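Local structure of inositol monophosphatase (Zymomonas mobilis, 4N81) at residues Leu16-Ala21 with Gln124-Gly129. The protein probably acts as a magnesium-dependent phosphatase of the inositol monophosphatase family, hydrolysing phosphate monoesters such as inositol monophosphate. Sequence-based numbering, arbitrary orientation.
Sequences LADVAA and QERWVG
The carboxylate oxygen OD1 of D18 is gripped by two nitrogens of R126, NH2 at 2.8 Å and NH1 at 3.1 Å. This salt bridge is end-on, with both terminal nitrogens converging on one oxygen, and the two bonds are unequal in length and straightness. NH2 meets OD1 nearly along its C-O bond, with an N-H...O angle of 152°, whereas NH1 comes from above the carboxylate plane at a more bent 136°. OD1 itself lies close to the guanidinium plane, so the bend is not caused by tilt out of that plane. The methyl group of A17 lies over the centre of one guanidinium face, its CB 3.6 Å from NH2 of R126 and 3.7 Å from CZ, while D18 meets the edge. The arginine spans the gap because CG stands anti to the backbone N (chi1 -177°) and the chain bends only at chi3; the nearest backbones, A17 and R126, remain 9.0 Å apart between their CA atoms. Further bonds fix the rotation of the guanidinium: NE donates to N119 on the adjacent strand 112-120, and NH1 pairs with ND1 of H14, one helical turn before D18. Together these contacts tie helix 7-24 to strand 125-130 across a face of the large, mostly antiparallel sheet of the IMPase fold, where A17 also touches I105. A methionine in place of R126 would probably leave the D18 carboxylate without its positive mate and N119 OD1 without this donor. The small buried area, 137 Å², and the two bonds to OD1 suggest that directed charge pairing contributes much of the join, and the positive guanidinium probably favours the ionised form of D18.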
loop_
_atom_site.group_PDB
_atom_site.type_symbol
_atom_site.label_atom_id
_atom_site.label_comp_id
_atom_site.label_asym_id
_atom_site.label_seq_id
_atom_site.Cartn_x
_atom_site.Cartn_y
_atom_site.Cartn_z
ATOM N N LEU A 16 20.497 -3.932 14.668
ATOM C CA LEU A 16 20.444 -4.593 13.372
ATOM C C LEU A 16 19.455 -3.868 12.476
ATOM O O LEU A 16 19.708 -3.656 11.283
ATOM C CB LEU A 16 20.028 -6.058 13.545
ATOM C CG LEU A 16 20.989 -6.910 14.401
ATOM C CD1 LEU A 16 20.392 -8.289 14.540
ATOM C CD2 LEU A 16 22.377 -7.017 13.780
ATOM N N ALA A 17 18.339 -3.429 13.050
ATOM C CA ALA A 17 17.369 -2.739 12.206
ATOM C C ALA A 17 17.923 -1.421 11.700
ATOM O O ALA A 17 17.684 -1.055 10.515
ATOM C CB ALA A 17 16.004 -2.532 12.915
ATOM N N ASP A 18 18.691 -0.736 12.552
ATOM C CA ASP A 18 19.289 0.549 12.149
ATOM C C ASP A 18 20.317 0.372 11.033
ATOM O O ASP A 18 20.363 1.132 10.043
ATOM C CB ASP A 18 20.051 1.207 13.318
ATOM C CG ASP A 18 19.120 1.676 14.435
ATOM O OD1 ASP A 18 17.891 1.752 14.188
ATOM O OD2 ASP A 18 19.637 1.978 15.545
ATOM N N VAL A 19 21.124 -0.677 11.184
ATOM C CA VAL A 19 22.158 -0.934 10.202
ATOM C C VAL A 19 21.536 -1.278 8.839
ATOM O O VAL A 19 21.938 -0.729 7.739
ATOM C CB VAL A 19 23.084 -2.038 10.745
ATOM C CG1 VAL A 19 23.940 -2.631 9.643
ATOM C CG2 VAL A 19 23.939 -1.461 11.932
ATOM N N ALA A 20 20.509 -2.128 8.908
ATOM C CA ALA A 20 19.823 -2.484 7.664
ATOM C C ALA A 20 19.159 -1.255 7.010
ATOM O O ALA A 20 19.211 -1.076 5.763
ATOM C CB ALA A 20 18.744 -3.580 7.939
ATOM N N ALA A 21 18.578 -0.375 7.847
ATOM C CA ALA A 21 17.830 0.761 7.320
ATOM C C ALA A 21 18.775 1.663 6.552
ATOM O O ALA A 21 18.436 2.146 5.455
ATOM C CB ALA A 21 17.171 1.591 8.452
ATOM N N GLN A 124 10.221 5.486 8.927
ATOM C CA GLN A 124 10.665 5.324 10.321
ATOM C C GLN A 124 9.511 4.873 11.222
ATOM O O GLN A 124 9.126 5.563 12.166
ATOM C CB GLN A 124 11.272 6.624 10.862
ATOM C CG GLN A 124 12.118 7.348 9.860
ATOM C CD GLN A 124 13.476 6.790 9.814
ATOM O OE1 GLN A 124 13.653 5.571 9.690
ATOM N NE2 GLN A 124 14.475 7.664 9.950
ATOM N N GLU A 125 8.965 3.716 10.904
ATOM C CA GLU A 125 7.923 3.131 11.720
ATOM C C GLU A 125 8.480 1.784 12.159
ATOM O O GLU A 125 8.813 0.933 11.308
ATOM C CB GLU A 125 6.701 2.884 10.833
ATOM C CG GLU A 125 6.194 4.200 10.185
ATOM C CD GLU A 125 4.948 3.989 9.292
ATOM O OE1 GLU A 125 3.877 4.595 9.575
ATOM O OE2 GLU A 125 5.078 3.234 8.303
ATOM N N ARG A 126 8.498 1.565 13.474
ATOM C CA ARG A 126 9.135 0.383 14.017
ATOM C C ARG A 126 8.237 -0.283 15.069
ATOM O O ARG A 126 7.866 0.348 16.082
ATOM C CB ARG A 126 10.487 0.741 14.651
ATOM C CG ARG A 126 11.221 -0.517 15.178
ATOM C CD ARG A 126 12.690 -0.209 15.611
ATOM N NE ARG A 126 13.459 0.265 14.463
ATOM C CZ ARG A 126 14.764 0.554 14.477
ATOM N NH1 ARG A 126 15.497 0.410 15.585
ATOM N NH2 ARG A 126 15.335 0.988 13.357
ATOM N N TRP A 127 7.867 -1.531 14.791
ATOM C CA TRP A 127 7.107 -2.363 15.729
ATOM C C TRP A 127 8.095 -3.287 16.454
ATOM O O TRP A 127 8.933 -3.883 15.782
ATOM C CB TRP A 127 6.188 -3.283 14.912
ATOM C CG TRP A 127 4.990 -2.637 14.268
ATOM C CD1 TRP A 127 3.687 -2.620 14.772
ATOM C CD2 TRP A 127 4.956 -1.937 13.016
ATOM N NE1 TRP A 127 2.869 -1.908 13.895
ATOM C CE2 TRP A 127 3.607 -1.514 12.803
ATOM C CE3 TRP A 127 5.934 -1.590 12.061
ATOM C CZ2 TRP A 127 3.207 -0.831 11.629
ATOM C CZ3 TRP A 127 5.538 -0.894 10.905
ATOM C CH2 TRP A 127 4.185 -0.528 10.696
ATOM N N VAL A 128 7.987 -3.417 17.789
ATOM C CA VAL A 128 8.856 -4.331 18.532
ATOM C C VAL A 128 7.977 -5.216 19.407
ATOM O O VAL A 128 7.200 -4.697 20.228
ATOM C CB VAL A 128 9.800 -3.565 19.475
ATOM C CG1 VAL A 128 10.764 -4.556 20.176
ATOM C CG2 VAL A 128 10.568 -2.502 18.672
ATOM N N GLY A 129 8.114 -6.541 19.257
ATOM C CA GLY A 129 7.383 -7.485 20.100
ATOM C C GLY A 129 8.331 -8.435 20.809
ATOM O O GLY A 129 9.405 -8.779 20.267
#